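Local coordinates for protein putrescine aminotransferase (Halomonas elongata DSM 2581, PDB 6GWI) that probably transfers the amino group of putrescine and related amines to an oxo-acid acceptor, with pyridoxal-5'-phosphate as its cofactor, at residues Glu98-Leu103 with Asn109-Thr114; Leu125-Arg130 with Gly295-Gly300; Ile144-Ala149 with Ser237-Val242; Gly266-Ser271 with Lys332-Leu337; Pro278-Ile283 with Asp301-Thr306. All coordinates share one frame; numbering follows the deposited sequence.

Contact 1. Residues Glu98-Leu103 with Asn109-Thr114; sequences EKLCDL and NRVFFT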
# COMPACT_ATOMS: atom_id res chain seq x y z
N GLU B 98 4.50 18.92 8.54
CA GLU B 98 4.58 20.37 8.56
C GLU B 98 4.80 20.92 7.16
O GLU B 98 4.03 21.77 6.67
CB GLU B 98 5.70 20.82 9.49
CG GLU B 98 5.90 22.33 9.55
CD GLU B 98 7.07 22.75 10.42
OE1 GLU B 98 8.01 21.94 10.58
OE2 GLU B 98 7.04 23.88 10.94
N LYS B 99 5.84 20.44 6.48
CA LYS B 99 6.17 20.95 5.15
C LYS B 99 5.02 20.73 4.18
O LYS B 99 4.66 21.63 3.41
CB LYS B 99 7.44 20.26 4.64
CG LYS B 99 8.01 20.84 3.35
CD LYS B 99 8.57 22.22 3.60
CE LYS B 99 9.38 22.71 2.42
NZ LYS B 99 9.85 24.11 2.64
N LEU B 100 4.41 19.54 4.21
CA LEU B 100 3.34 19.22 3.27
C LEU B 100 2.15 20.14 3.46
O LEU B 100 1.59 20.67 2.49
CB LEU B 100 2.90 17.77 3.44
CG LEU B 100 3.42 16.73 2.45
CD1 LEU B 100 2.86 15.37 2.86
CD2 LEU B 100 3.04 17.07 1.01
N CYS B 101 1.71 20.30 4.71
CA CYS B 101 0.53 21.11 4.98
C CYS B 101 0.80 22.58 4.70
O CYS B 101 -0.12 23.31 4.31
CB CYS B 101 0.08 20.88 6.42
SG CYS B 101 -0.40 19.15 6.72
N ASP B 102 2.05 23.03 4.87
CA ASP B 102 2.39 24.40 4.51
C ASP B 102 2.29 24.62 3.00
O ASP B 102 1.96 25.73 2.56
CB ASP B 102 3.79 24.74 5.01
CG ASP B 102 3.87 24.79 6.53
OD1 ASP B 102 2.83 24.59 7.19
OD2 ASP B 102 4.98 25.01 7.06
N LEU B 103 2.55 23.58 2.20
CA LEU B 103 2.42 23.71 0.75
C LEU B 103 0.99 23.51 0.28
O LEU B 103 0.65 23.96 -0.82
CB LEU B 103 3.33 22.70 0.05
CG LEU B 103 4.84 22.85 0.21
CD1 LEU B 103 5.55 21.59 -0.26
CD2 LEU B 103 5.34 24.06 -0.55
N ASN B 109 -4.86 21.31 6.45
CA ASN B 109 -3.79 21.48 7.42
C ASN B 109 -3.35 20.18 8.09
O ASN B 109 -2.52 20.23 9.01
CB ASN B 109 -4.23 22.48 8.49
CG ASN B 109 -4.51 23.86 7.92
OD1 ASN B 109 -3.64 24.47 7.31
ND2 ASN B 109 -5.73 24.35 8.11
N ARG B 110 -3.86 19.02 7.67
CA ARG B 110 -3.46 17.76 8.28
C ARG B 110 -3.23 16.71 7.20
O ARG B 110 -3.73 16.82 6.08
CB ARG B 110 -4.51 17.26 9.29
CG ARG B 110 -4.56 18.10 10.55
CD ARG B 110 -5.85 17.90 11.31
NE ARG B 110 -5.98 18.86 12.41
CZ ARG B 110 -6.75 19.95 12.37
NH1 ARG B 110 -7.46 20.25 11.30
NH2 ARG B 110 -6.79 20.75 13.43
N VAL B 111 -2.42 15.71 7.54
CA VAL B 111 -2.11 14.62 6.62
C VAL B 111 -2.17 13.30 7.37
O VAL B 111 -1.73 13.20 8.53
CB VAL B 111 -0.74 14.82 5.95
CG1 VAL B 111 0.38 14.79 6.97
CG2 VAL B 111 -0.52 13.76 4.87
N PHE B 112 -2.73 12.29 6.72
CA PHE B 112 -2.67 10.90 7.15
C PHE B 112 -1.76 10.17 6.17
O PHE B 112 -2.02 10.17 4.96
CB PHE B 112 -4.07 10.27 7.16
CG PHE B 112 -4.12 8.91 7.79
CD1 PHE B 112 -3.61 7.80 7.12
CD2 PHE B 112 -4.69 8.72 9.03
CE1 PHE B 112 -3.65 6.54 7.69
CE2 PHE B 112 -4.74 7.46 9.61
CZ PHE B 112 -4.22 6.37 8.93
N PHE B 113 -0.69 9.57 6.67
CA PHE B 113 0.30 8.96 5.80
C PHE B 113 -0.09 7.53 5.43
O PHE B 113 -0.69 6.80 6.22
CB PHE B 113 1.68 8.97 6.45
CG PHE B 113 2.29 10.34 6.55
CD1 PHE B 113 2.64 11.04 5.41
CD2 PHE B 113 2.52 10.92 7.79
CE1 PHE B 113 3.20 12.30 5.50
CE2 PHE B 113 3.07 12.18 7.88
CZ PHE B 113 3.42 12.87 6.74
N THR B 114 0.25 7.15 4.20
CA THR B 114 0.08 5.80 3.70
C THR B 114 1.33 5.42 2.92
O THR B 114 2.29 6.19 2.83
CB THR B 114 -1.16 5.66 2.80
OG1 THR B 114 -0.94 6.39 1.58
CG2 THR B 114 -2.38 6.21 3.49
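The main-chain O of Asn109 is approached from two parts of the dimer. Cys101 SG lies 3.3 Å from it as a close packing contact, with no hydrogen bond, and His14 of the second subunit hydrogen-bonds to it through ND1. Cys101 is brought there by a first torsion of -62°, which sets SG beside its own backbone N and opposite the carbonyl carbon. From this place the sulfur also lies 3.6 Å from the amide N of Arg110 and touches CB of Val111. At this end the chains come very close, Cys101 CA being 5.0 Å from Asn109 CA. Leu100, the preceding residue, carries the apolar half: its CD1 meets Val111 CG2 at 4.2 Å and Phe113 CE1 at 4.1 Å. Val111 and Phe113 also pack on each other, with Val111 CG2 over one face of the ring near its rim. The side-chain amide of Asn109 turns away to Asp301. The axes of segments 98-103 and 109-114 approach to 7.5 Å, with 128° between their N-to-C directions. Helix 91-103 thus covers strand 108-114, which is bonded to strand 295-300 and pairs in parallel with a strand of the second subunit, while Leu100 also touches Leu334 of helix 324-339.

Contact 2. Residues Leu125-Arg130 with Gly295-Gly300; sequences LRMVRR and GGVLVG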
# COMPACT_ATOMS: atom_id res chain seq x y z
N LEU B 125 -11.80 6.77 1.17
CA LEU B 125 -13.14 6.16 1.17
C LEU B 125 -13.64 5.96 2.59
O LEU B 125 -14.80 6.26 2.89
CB LEU B 125 -13.11 4.85 0.40
CG LEU B 125 -14.45 4.12 0.19
CD1 LEU B 125 -15.52 5.07 -0.32
CD2 LEU B 125 -14.27 2.98 -0.79
N ARG B 126 -12.79 5.44 3.48
CA ARG B 126 -13.22 5.22 4.86
C ARG B 126 -13.43 6.55 5.58
O ARG B 126 -14.36 6.68 6.38
CB ARG B 126 -12.21 4.36 5.61
CG ARG B 126 -12.13 2.92 5.11
CD ARG B 126 -11.27 2.06 6.03
NE ARG B 126 -11.94 1.75 7.30
CZ ARG B 126 -11.33 1.27 8.37
NH1 ARG B 126 -10.02 1.05 8.35
NH2 ARG B 126 -12.02 1.00 9.48
N MET B 127 -12.58 7.54 5.30
CA MET B 127 -12.74 8.84 5.92
C MET B 127 -14.05 9.49 5.49
O MET B 127 -14.77 10.07 6.31
CB MET B 127 -11.57 9.75 5.57
CG MET B 127 -10.34 9.57 6.44
SD MET B 127 -9.08 10.77 5.98
CE MET B 127 -7.84 10.43 7.23
N VAL B 128 -14.37 9.41 4.19
CA VAL B 128 -15.58 10.05 3.68
C VAL B 128 -16.82 9.46 4.34
O VAL B 128 -17.70 10.18 4.80
CB VAL B 128 -15.64 9.91 2.15
CG1 VAL B 128 -17.03 10.20 1.61
CG2 VAL B 128 -14.63 10.84 1.50
N ARG B 129 -16.88 8.13 4.41
CA ARG B 129 -18.08 7.47 4.92
C ARG B 129 -18.14 7.53 6.44
O ARG B 129 -19.24 7.67 7.00
CB ARG B 129 -18.11 6.02 4.41
CG ARG B 129 -18.56 5.97 2.93
CD ARG B 129 -18.33 4.62 2.21
NE ARG B 129 -18.99 4.63 0.90
CZ ARG B 129 -19.05 3.60 0.06
NH1 ARG B 129 -18.48 2.44 0.36
NH2 ARG B 129 -19.68 3.73 -1.10
N ARG B 130 -17.00 7.50 7.11
CA ARG B 130 -16.97 7.74 8.55
C ARG B 130 -17.42 9.16 8.86
O ARG B 130 -18.18 9.38 9.81
CB ARG B 130 -15.56 7.49 9.08
CG ARG B 130 -15.35 7.79 10.55
CD ARG B 130 -16.18 6.89 11.48
NE ARG B 130 -15.79 7.10 12.88
CZ ARG B 130 -16.53 6.76 13.93
NH1 ARG B 130 -17.72 6.19 13.77
NH2 ARG B 130 -16.08 7.00 15.15
N GLY B 295 2.87 7.66 0.53
CA GLY B 295 1.72 8.41 0.06
C GLY B 295 0.99 8.98 1.25
O GLY B 295 1.49 8.91 2.38
N GLY B 296 -0.18 9.57 1.03
CA GLY B 296 -0.98 10.05 2.13
C GLY B 296 -2.23 10.72 1.62
O GLY B 296 -2.50 10.77 0.42
N VAL B 297 -3.01 11.24 2.57
CA VAL B 297 -4.21 12.01 2.30
C VAL B 297 -4.04 13.35 3.00
O VAL B 297 -3.88 13.39 4.23
CB VAL B 297 -5.48 11.30 2.78
CG1 VAL B 297 -6.72 12.12 2.42
CG2 VAL B 297 -5.58 9.91 2.17
N LEU B 298 -4.06 14.43 2.23
CA LEU B 298 -4.16 15.76 2.81
C LEU B 298 -5.63 16.00 3.16
O LEU B 298 -6.50 15.88 2.29
CB LEU B 298 -3.63 16.82 1.85
CG LEU B 298 -2.15 16.68 1.49
CD1 LEU B 298 -1.75 17.60 0.35
CD2 LEU B 298 -1.27 16.96 2.70
N VAL B 299 -5.89 16.33 4.42
CA VAL B 299 -7.25 16.31 4.96
C VAL B 299 -7.66 17.75 5.25
O VAL B 299 -6.97 18.46 5.99
CB VAL B 299 -7.33 15.45 6.23
CG1 VAL B 299 -8.77 15.42 6.76
CG2 VAL B 299 -6.82 14.04 5.97
N GLY B 300 -8.79 18.16 4.67
CA GLY B 300 -9.29 19.49 4.90
C GLY B 300 -9.87 19.65 6.29
O GLY B 300 -10.24 18.69 6.96
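Met127 and Val299 meet tip to tip where a helix lies on the large-domain sheet of a fold type I (aspartate aminotransferase-like) enzyme. Helix 117-134 follows the turn whose Ser116, Gly117 and Ser118 line the cofactor pocket, and strand 295-300 lies between strands 108-114 and 280-283, antiparallel to both. The closer part is the buried meeting of Met127 with Val299. Met127 is extended beyond CG (chi2 -176°, chi3 176°), and that straight chain bridges the distance, its CA staying 9.3 Å from CA of Val299. Towards Val297 the fit is looser, with SD of Met127 no nearer than 4.5 Å to CG1. Phe112 of the neighbouring strand also touches Met127. Away from the strand the helix carries arginines. Arg126 hydrogen-bonds to His316, to the carbonyl of Phe315 and to the carbonyl of Gln169 of the second subunit, and Arg129 hydrogen-bonds to the carbonyls of Gln141 and Pro175. One face of the Arg129 guanidinium carries Leu125 CD1, 3.6 Å above its plane. No hydrogen bond joins helix to strand. On the strand side one methyl meets both the sulfur and its terminal methyl: Val299 CG2 lies 4.0 Å from Met127 SD and 4.0 Å from Met127 CE.

Contact 3. Residues Ile144-Ala149 with Ser237-Val242; sequences IGRENA and SYWPAV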
# COMPACT_ATOMS: atom_id res chain seq x y z
N ILE B 144 -19.27 9.41 -6.26
CA ILE B 144 -19.37 9.57 -7.70
C ILE B 144 -17.96 9.79 -8.25
O ILE B 144 -17.31 10.80 -7.93
CB ILE B 144 -20.29 10.72 -8.10
CG1 ILE B 144 -21.70 10.48 -7.56
CG2 ILE B 144 -20.31 10.88 -9.61
CD1 ILE B 144 -22.59 11.69 -7.61
N GLY B 145 -17.48 8.84 -9.05
CA GLY B 145 -16.30 9.02 -9.86
C GLY B 145 -16.65 9.19 -11.33
O GLY B 145 -17.81 9.39 -11.70
N ARG B 146 -15.63 9.07 -12.16
CA ARG B 146 -15.80 9.23 -13.60
C ARG B 146 -15.30 8.00 -14.33
O ARG B 146 -14.37 7.32 -13.89
CB ARG B 146 -15.06 10.47 -14.11
CG ARG B 146 -15.53 11.76 -13.46
CD ARG B 146 -14.82 12.99 -14.01
NE ARG B 146 -13.37 12.90 -13.89
CZ ARG B 146 -12.53 13.90 -14.13
NH1 ARG B 146 -12.99 15.09 -14.51
NH2 ARG B 146 -11.22 13.72 -14.00
N GLU B 147 -15.97 7.69 -15.44
CA GLU B 147 -15.49 6.67 -16.35
C GLU B 147 -14.09 7.02 -16.83
O GLU B 147 -13.76 8.19 -17.05
CB GLU B 147 -16.46 6.51 -17.52
CG GLU B 147 -17.75 5.79 -17.14
CD GLU B 147 -17.52 4.32 -16.83
OE1 GLU B 147 -16.46 3.78 -17.25
OE2 GLU B 147 -18.39 3.68 -16.21
N ASN B 148 -13.26 5.99 -16.98
CA ASN B 148 -11.86 6.12 -17.39
C ASN B 148 -11.01 6.87 -16.37
O ASN B 148 -9.91 7.33 -16.69
CB ASN B 148 -11.75 6.80 -18.76
CG ASN B 148 -10.39 6.59 -19.40
OD1 ASN B 148 -9.80 5.52 -19.28
ND2 ASN B 148 -9.89 7.62 -20.07
N ALA B 149 -11.50 7.01 -15.14
CA ALA B 149 -10.67 7.51 -14.07
C ALA B 149 -9.80 6.38 -13.51
O ALA B 149 -10.13 5.20 -13.61
CB ALA B 149 -11.51 8.11 -12.95
N SER B 237 -13.98 25.18 -19.55
CA SER B 237 -15.30 25.38 -18.97
C SER B 237 -15.66 24.32 -17.93
O SER B 237 -16.62 24.52 -17.17
CB SER B 237 -16.36 25.37 -20.07
OG SER B 237 -16.42 24.10 -20.71
N TYR B 238 -14.93 23.21 -17.88
CA TYR B 238 -15.38 22.06 -17.10
C TYR B 238 -15.34 22.35 -15.60
O TYR B 238 -16.37 22.26 -14.92
CB TYR B 238 -14.53 20.83 -17.44
CG TYR B 238 -14.88 19.61 -16.62
CD1 TYR B 238 -16.06 18.91 -16.84
CD2 TYR B 238 -14.02 19.14 -15.63
CE1 TYR B 238 -16.37 17.79 -16.10
CE2 TYR B 238 -14.32 18.02 -14.89
CZ TYR B 238 -15.50 17.35 -15.12
OH TYR B 238 -15.80 16.23 -14.38
N TRP B 239 -14.17 22.68 -15.07
CA TRP B 239 -14.04 22.78 -13.63
C TRP B 239 -14.81 23.96 -13.05
O TRP B 239 -15.36 23.84 -11.95
CB TRP B 239 -12.56 22.84 -13.23
CG TRP B 239 -11.94 21.47 -13.14
CD1 TRP B 239 -10.93 20.96 -13.91
CD2 TRP B 239 -12.33 20.41 -12.25
NE1 TRP B 239 -10.65 19.67 -13.54
CE2 TRP B 239 -11.50 19.31 -12.52
CE3 TRP B 239 -13.29 20.30 -11.24
CZ2 TRP B 239 -11.60 18.10 -11.83
CZ3 TRP B 239 -13.39 19.11 -10.55
CH2 TRP B 239 -12.55 18.02 -10.84
N PRO B 240 -14.87 25.11 -13.73
CA PRO B 240 -15.75 26.18 -13.23
C PRO B 240 -17.20 25.75 -13.13
O PRO B 240 -17.89 26.10 -12.17
CB PRO B 240 -15.57 27.31 -14.27
CG PRO B 240 -14.21 27.07 -14.84
CD PRO B 240 -14.08 25.56 -14.90
N ALA B 241 -17.68 24.98 -14.12
CA ALA B 241 -19.04 24.47 -14.06
C ALA B 241 -19.19 23.41 -12.97
O ALA B 241 -20.24 23.34 -12.32
CB ALA B 241 -19.44 23.92 -15.43
N VAL B 242 -18.17 22.58 -12.75
CA VAL B 242 -18.24 21.61 -11.66
C VAL B 242 -18.37 22.33 -10.33
O VAL B 242 -19.15 21.93 -9.46
CB VAL B 242 -17.02 20.67 -11.67
CG1 VAL B 242 -16.99 19.83 -10.40
CG2 VAL B 242 -17.02 19.78 -12.91
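Arg146 leaves its strand with CB directed at Tyr238 of the facing helix, and its chain runs straight out through CG. CD is the first atom to touch, 3.4 Å from the Tyr238 OH. There the chain bends (chi3 -56°), and the turn carries the head past the hydroxyl, so that CZ is 4.0 Å from Tyr238 OH. NH1 closes the contact: it donates a hydrogen bond to OH of Tyr238 at 3.0 Å, with an N-H...O angle of 157°. The acceptor sits near the guanidinium plane, at its edge, as does Tyr238 CE2, 3.2 Å from NH1 of Arg146. Ring and guanidinium planes are 33° apart. Strand 142-146 belongs to the parallel part of the large-domain sheet, between strands 177-180 and 217-222. Helix 238-248 lies in the beta-alpha-beta connection from strand 217-222 to its parallel neighbour 252-255. NH1 of Arg146 also comes within 4.3 Å of Trp239 CZ2, while NH2 reaches the carbonyl O of Glu223, a cofactor-pocket residue, in a weak hydrogen bond. Val242 CG2 lies 3.6 Å above one face of the Tyr238 ring, and Tyr238 CE2 stands over the centre of the Trp239 indole, whose NE1 bonds to the Pro224 carbonyl.

Contact 4. Residues Gly266-Ser271 with Lys332-Leu337; sequences GEWFGS and KNLELL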
# COMPACT_ATOMS: atom_id res chain seq x y z
N GLY B 266 2.63 22.52 -13.31
CA GLY B 266 3.06 23.87 -13.02
C GLY B 266 2.59 24.42 -11.70
O GLY B 266 2.80 25.60 -11.43
N GLU B 267 1.96 23.59 -10.87
CA GLU B 267 1.52 23.99 -9.54
C GLU B 267 1.90 22.88 -8.57
O GLU B 267 2.17 21.75 -8.97
CB GLU B 267 0.00 24.22 -9.49
CG GLU B 267 -0.56 25.01 -10.66
CD GLU B 267 -0.22 26.48 -10.60
OE1 GLU B 267 0.07 26.98 -9.49
OE2 GLU B 267 -0.23 27.14 -11.66
N TRP B 268 1.91 23.22 -7.28
CA TRP B 268 2.12 22.19 -6.27
C TRP B 268 0.99 21.18 -6.27
O TRP B 268 1.20 20.02 -5.88
CB TRP B 268 2.26 22.83 -4.89
CG TRP B 268 3.58 23.49 -4.68
CD1 TRP B 268 3.84 24.82 -4.76
CD2 TRP B 268 4.82 22.85 -4.38
NE1 TRP B 268 5.18 25.05 -4.51
CE2 TRP B 268 5.80 23.86 -4.28
CE3 TRP B 268 5.20 21.52 -4.19
CZ2 TRP B 268 7.13 23.58 -3.99
CZ3 TRP B 268 6.52 21.24 -3.90
CH2 TRP B 268 7.47 22.26 -3.80
N PHE B 269 -0.20 21.58 -6.70
CA PHE B 269 -1.33 20.67 -6.78
C PHE B 269 -2.18 21.09 -7.98
O PHE B 269 -2.36 22.28 -8.23
CB PHE B 269 -2.14 20.69 -5.49
CG PHE B 269 -1.35 20.27 -4.29
CD1 PHE B 269 -1.13 18.93 -4.02
CD2 PHE B 269 -0.80 21.22 -3.44
CE1 PHE B 269 -0.39 18.54 -2.92
CE2 PHE B 269 -0.06 20.83 -2.34
CZ PHE B 269 0.15 19.49 -2.08
N GLY B 270 -2.67 20.09 -8.72
CA GLY B 270 -3.56 20.39 -9.83
C GLY B 270 -4.79 21.15 -9.39
O GLY B 270 -5.31 21.99 -10.14
N SER B 271 -5.27 20.88 -8.17
CA SER B 271 -6.39 21.64 -7.61
C SER B 271 -6.14 23.14 -7.69
O SER B 271 -7.07 23.92 -7.91
CB SER B 271 -6.62 21.22 -6.16
OG SER B 271 -7.17 19.92 -6.09
N LYS B 332 13.06 15.81 1.95
CA LYS B 332 14.18 16.40 1.23
C LYS B 332 13.78 16.70 -0.21
O LYS B 332 14.17 17.73 -0.77
CB LYS B 332 15.39 15.47 1.27
CG LYS B 332 16.69 16.12 0.83
CD LYS B 332 17.05 17.28 1.76
CE LYS B 332 18.55 17.48 1.88
NZ LYS B 332 18.88 18.77 2.55
N ASN B 333 12.99 15.81 -0.82
CA ASN B 333 12.50 16.05 -2.18
C ASN B 333 11.69 17.33 -2.26
O ASN B 333 11.90 18.16 -3.14
CB ASN B 333 11.67 14.84 -2.63
CG ASN B 333 11.04 15.05 -3.99
OD1 ASN B 333 11.72 15.08 -5.01
ND2 ASN B 333 9.71 15.17 -4.01
N LEU B 334 10.75 17.53 -1.32
CA LEU B 334 9.97 18.76 -1.31
C LEU B 334 10.85 19.99 -1.11
O LEU B 334 10.66 21.01 -1.77
CB LEU B 334 8.89 18.70 -0.23
CG LEU B 334 7.86 17.58 -0.34
CD1 LEU B 334 6.91 17.64 0.85
CD2 LEU B 334 7.09 17.68 -1.65
N GLU B 335 11.81 19.91 -0.18
CA GLU B 335 12.70 21.05 0.07
C GLU B 335 13.49 21.41 -1.18
O GLU B 335 13.71 22.60 -1.46
CB GLU B 335 13.65 20.73 1.22
CG GLU B 335 12.99 20.69 2.59
CD GLU B 335 13.87 20.03 3.65
OE1 GLU B 335 14.89 19.41 3.28
OE2 GLU B 335 13.53 20.13 4.84
N LEU B 336 13.94 20.41 -1.94
CA LEU B 336 14.68 20.67 -3.17
C LEU B 336 13.77 21.24 -4.25
O LEU B 336 14.12 22.23 -4.91
CB LEU B 336 15.34 19.38 -3.66
CG LEU B 336 16.51 18.87 -2.81
CD1 LEU B 336 16.89 17.47 -3.23
CD2 LEU B 336 17.69 19.81 -2.92
N LEU B 337 12.59 20.64 -4.44
CA LEU B 337 11.65 21.16 -5.42
C LEU B 337 11.38 22.63 -5.17
O LEU B 337 11.29 23.43 -6.11
CB LEU B 337 10.33 20.38 -5.36
CG LEU B 337 10.30 19.00 -6.02
CD1 LEU B 337 9.04 18.25 -5.61
CD2 LEU B 337 10.37 19.14 -7.53
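Trp268 pushes the far corner of its indole against the helix of Leu337 and Leu334. CH2 of Trp268 is 3.8 Å from CB of Leu337, and the two side chains cross obliquely. The neighbouring ring atom, Trp268 CZ3, meets Leu334 CD2 at 4.2 Å. The main-chain O of Leu334 lies 4.0 Å from Trp268 CH2, near the plane of the ring and at its edge. A first torsion of -75° places CG of Trp268 beside its backbone N, which carries the ring towards the helix although CB does not point there. Leu103 of helix 91-103 and Val343 of helix 342-359 also touch the indole; behind these, Val342 backs Leu337 and Leu96 backs Leu334. The loop is held from its own side: Trp268 bonds to Phe262 through the backbone, Gly266 O accepts from Arg347, and the Glu257 carboxylate takes the amides of Gly270 and Ser271, one on each oxygen. The place of helix 324-339 is consistent with the long helix that leads from the large domain towards the C-terminal one in this fold. With no hydrogen bond between the segments, the contact rests on dispersion and shape, perhaps aided by the carbonyl O facing the electropositive rim of the indole.

Contact 5. Residues Pro278-Ile283 with Asp301-Thr306; sequences PDLMPI and DRVAET
With chi1 at 172°, Val303 has CG1 opposite its backbone N and CG2 beside it, and the two methyls reach different neighbours. A first torsion of -55° sets Leu280 CG beside its own backbone N, from where CD2 lies 4.0 Å from Val303 CG1. The same leucine methyl is 4.2 Å from CB of Val303, and the two side chains cross at about a right angle. The other valine methyl, CG2, packs on CB of Asp279, also at 4.2 Å. Here the backbones are nearest, CA of Asp279 lying 6.7 Å from CA of Val303. Strand 280-283 pairs with strand 295-300 on one flank and is joined to strand 252-255 by backbone bonds on the other. It therefore links the antiparallel and parallel parts of the large-domain sheet and runs on towards Lys285 of the cofactor pocket. Helix 301-311 starts directly after strand 295-300, with Gly300 at its N-cap, and folds back over the beginning of strand 280-283. Leu252 also touches Val303, and Val128 of helix 117-134 touches Leu280. Towards the surface the contact turns polar and looser. Asp279 OD1 is 4.2 Å from CB of Arg302, but 5.2 Å from its NE, so the opposite charges attract at most weakly. OD2 of Asp279 accepts a hydrogen bond from the amide of Leu253, helping to hold the carboxylate near the N-terminal end of helix 301-311, whose dipole may modestly stabilise its negative charge.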
# COMPACT_ATOMS: atom_id res chain seq x y z
N PRO B 278 -10.59 21.17 -2.45
CA PRO B 278 -11.04 19.82 -2.08
C PRO B 278 -11.07 19.65 -0.57
O PRO B 278 -10.42 20.37 0.20
CB PRO B 278 -10.00 18.91 -2.73
CG PRO B 278 -8.79 19.75 -2.87
CD PRO B 278 -9.29 21.14 -3.13
N ASP B 279 -11.90 18.71 -0.14
CA ASP B 279 -11.94 18.32 1.26
C ASP B 279 -10.87 17.28 1.57
O ASP B 279 -10.39 17.21 2.71
CB ASP B 279 -13.33 17.80 1.61
CG ASP B 279 -14.40 18.87 1.46
OD1 ASP B 279 -14.45 19.78 2.31
OD2 ASP B 279 -15.15 18.82 0.46
N LEU B 280 -10.49 16.49 0.58
CA LEU B 280 -9.45 15.48 0.73
C LEU B 280 -8.63 15.42 -0.55
O LEU B 280 -9.14 15.62 -1.65
CB LEU B 280 -10.05 14.10 1.04
CG LEU B 280 -10.99 14.02 2.24
CD1 LEU B 280 -11.82 12.75 2.18
CD2 LEU B 280 -10.20 14.07 3.54
N MET B 281 -7.33 15.14 -0.39
CA MET B 281 -6.42 15.04 -1.53
C MET B 281 -5.46 13.88 -1.30
O MET B 281 -4.52 13.99 -0.49
CB MET B 281 -5.64 16.33 -1.74
CG MET B 281 -6.47 17.53 -2.20
SD MET B 281 -5.46 18.96 -2.68
CE MET B 281 -4.48 19.18 -1.20
N PRO B 282 -5.67 12.74 -1.96
CA PRO B 282 -4.65 11.69 -1.93
C PRO B 282 -3.44 12.08 -2.76
O PRO B 282 -3.53 12.80 -3.75
CB PRO B 282 -5.37 10.47 -2.51
CG PRO B 282 -6.51 11.01 -3.30
CD PRO B 282 -6.89 12.33 -2.68
N ILE B 283 -2.27 11.61 -2.30
CA ILE B 283 -1.00 11.96 -2.93
C ILE B 283 -0.06 10.77 -2.84
O ILE B 283 -0.19 9.90 -1.98
CB ILE B 283 -0.36 13.20 -2.26
CG1 ILE B 283 -0.26 12.98 -0.74
CG2 ILE B 283 -1.15 14.45 -2.59
CD1 ILE B 283 0.52 14.06 -0.02
N ASP B 301 -9.96 20.92 6.72
CA ASP B 301 -10.40 21.22 8.08
C ASP B 301 -11.79 20.67 8.37
O ASP B 301 -12.07 20.24 9.49
CB ASP B 301 -10.39 22.73 8.31
CG ASP B 301 -9.00 23.30 8.44
OD1 ASP B 301 -8.07 22.54 8.79
OD2 ASP B 301 -8.83 24.52 8.23
N ARG B 302 -12.69 20.70 7.38
CA ARG B 302 -14.05 20.24 7.62
C ARG B 302 -14.08 18.76 7.98
O ARG B 302 -14.76 18.36 8.94
CB ARG B 302 -14.94 20.56 6.42
CG ARG B 302 -16.36 20.02 6.57
CD ARG B 302 -17.34 20.66 5.61
NE ARG B 302 -17.45 22.09 5.91
CZ ARG B 302 -18.14 22.97 5.19
NH1 ARG B 302 -18.82 22.59 4.12
NH2 ARG B 302 -18.17 24.25 5.56
N VAL B 303 -13.39 17.91 7.21
CA VAL B 303 -13.37 16.49 7.55
C VAL B 303 -12.54 16.26 8.80
O VAL B 303 -12.91 15.47 9.68
CB VAL B 303 -12.85 15.66 6.36
CG1 VAL B 303 -12.63 14.20 6.77
CG2 VAL B 303 -13.82 15.75 5.19
N ALA B 304 -11.39 16.93 8.91
CA ALA B 304 -10.50 16.71 10.05
C ALA B 304 -11.20 17.02 11.37
O ALA B 304 -11.06 16.28 12.35
CB ALA B 304 -9.24 17.56 9.89
N GLU B 305 -11.96 18.12 11.42
CA GLU B 305 -12.55 18.55 12.68
C GLU B 305 -13.61 17.56 13.16
O GLU B 305 -13.73 17.31 14.37
CB GLU B 305 -13.15 19.95 12.53
CG GLU B 305 -12.11 21.06 12.62
CD GLU B 305 -11.43 21.13 13.98
OE1 GLU B 305 -12.14 21.13 15.00
OE2 GLU B 305 -10.18 21.17 14.01
N THR B 306 -14.41 17.02 12.25
CA THR B 306 -15.40 16.02 12.65
C THR B 306 -14.72 14.75 13.15
O THR B 306 -15.07 14.24 14.22
CB THR B 306 -16.35 15.73 11.49
OG1 THR B 306 -17.15 16.90 11.24
CG2 THR B 306 -17.26 14.56 11.80

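How the contacts relate
From the N terminus, contact 1 closes a short loop between helix 91-103 and strand 108-114 before contact 2 opens on the following helix. Contact 2 spans residues 125 to 300, and contact 3, in the parallel part of the sheet, lies wholly within that span. Contact 4 opens there but closes beyond it at 332-337, so the two cross. Contact 5 falls within contact 4 and likewise crosses contact 2. Strands 108-114, 295-300 and 280-283 tie contacts 1, 2 and 5 into one sheet, and a hydrogen bond between strand 108-114 and helix 301-311 also joins contacts 1 and 5. Contact 4 packs on contact 1 through helix 91-103, and contact 3 touches none of the others.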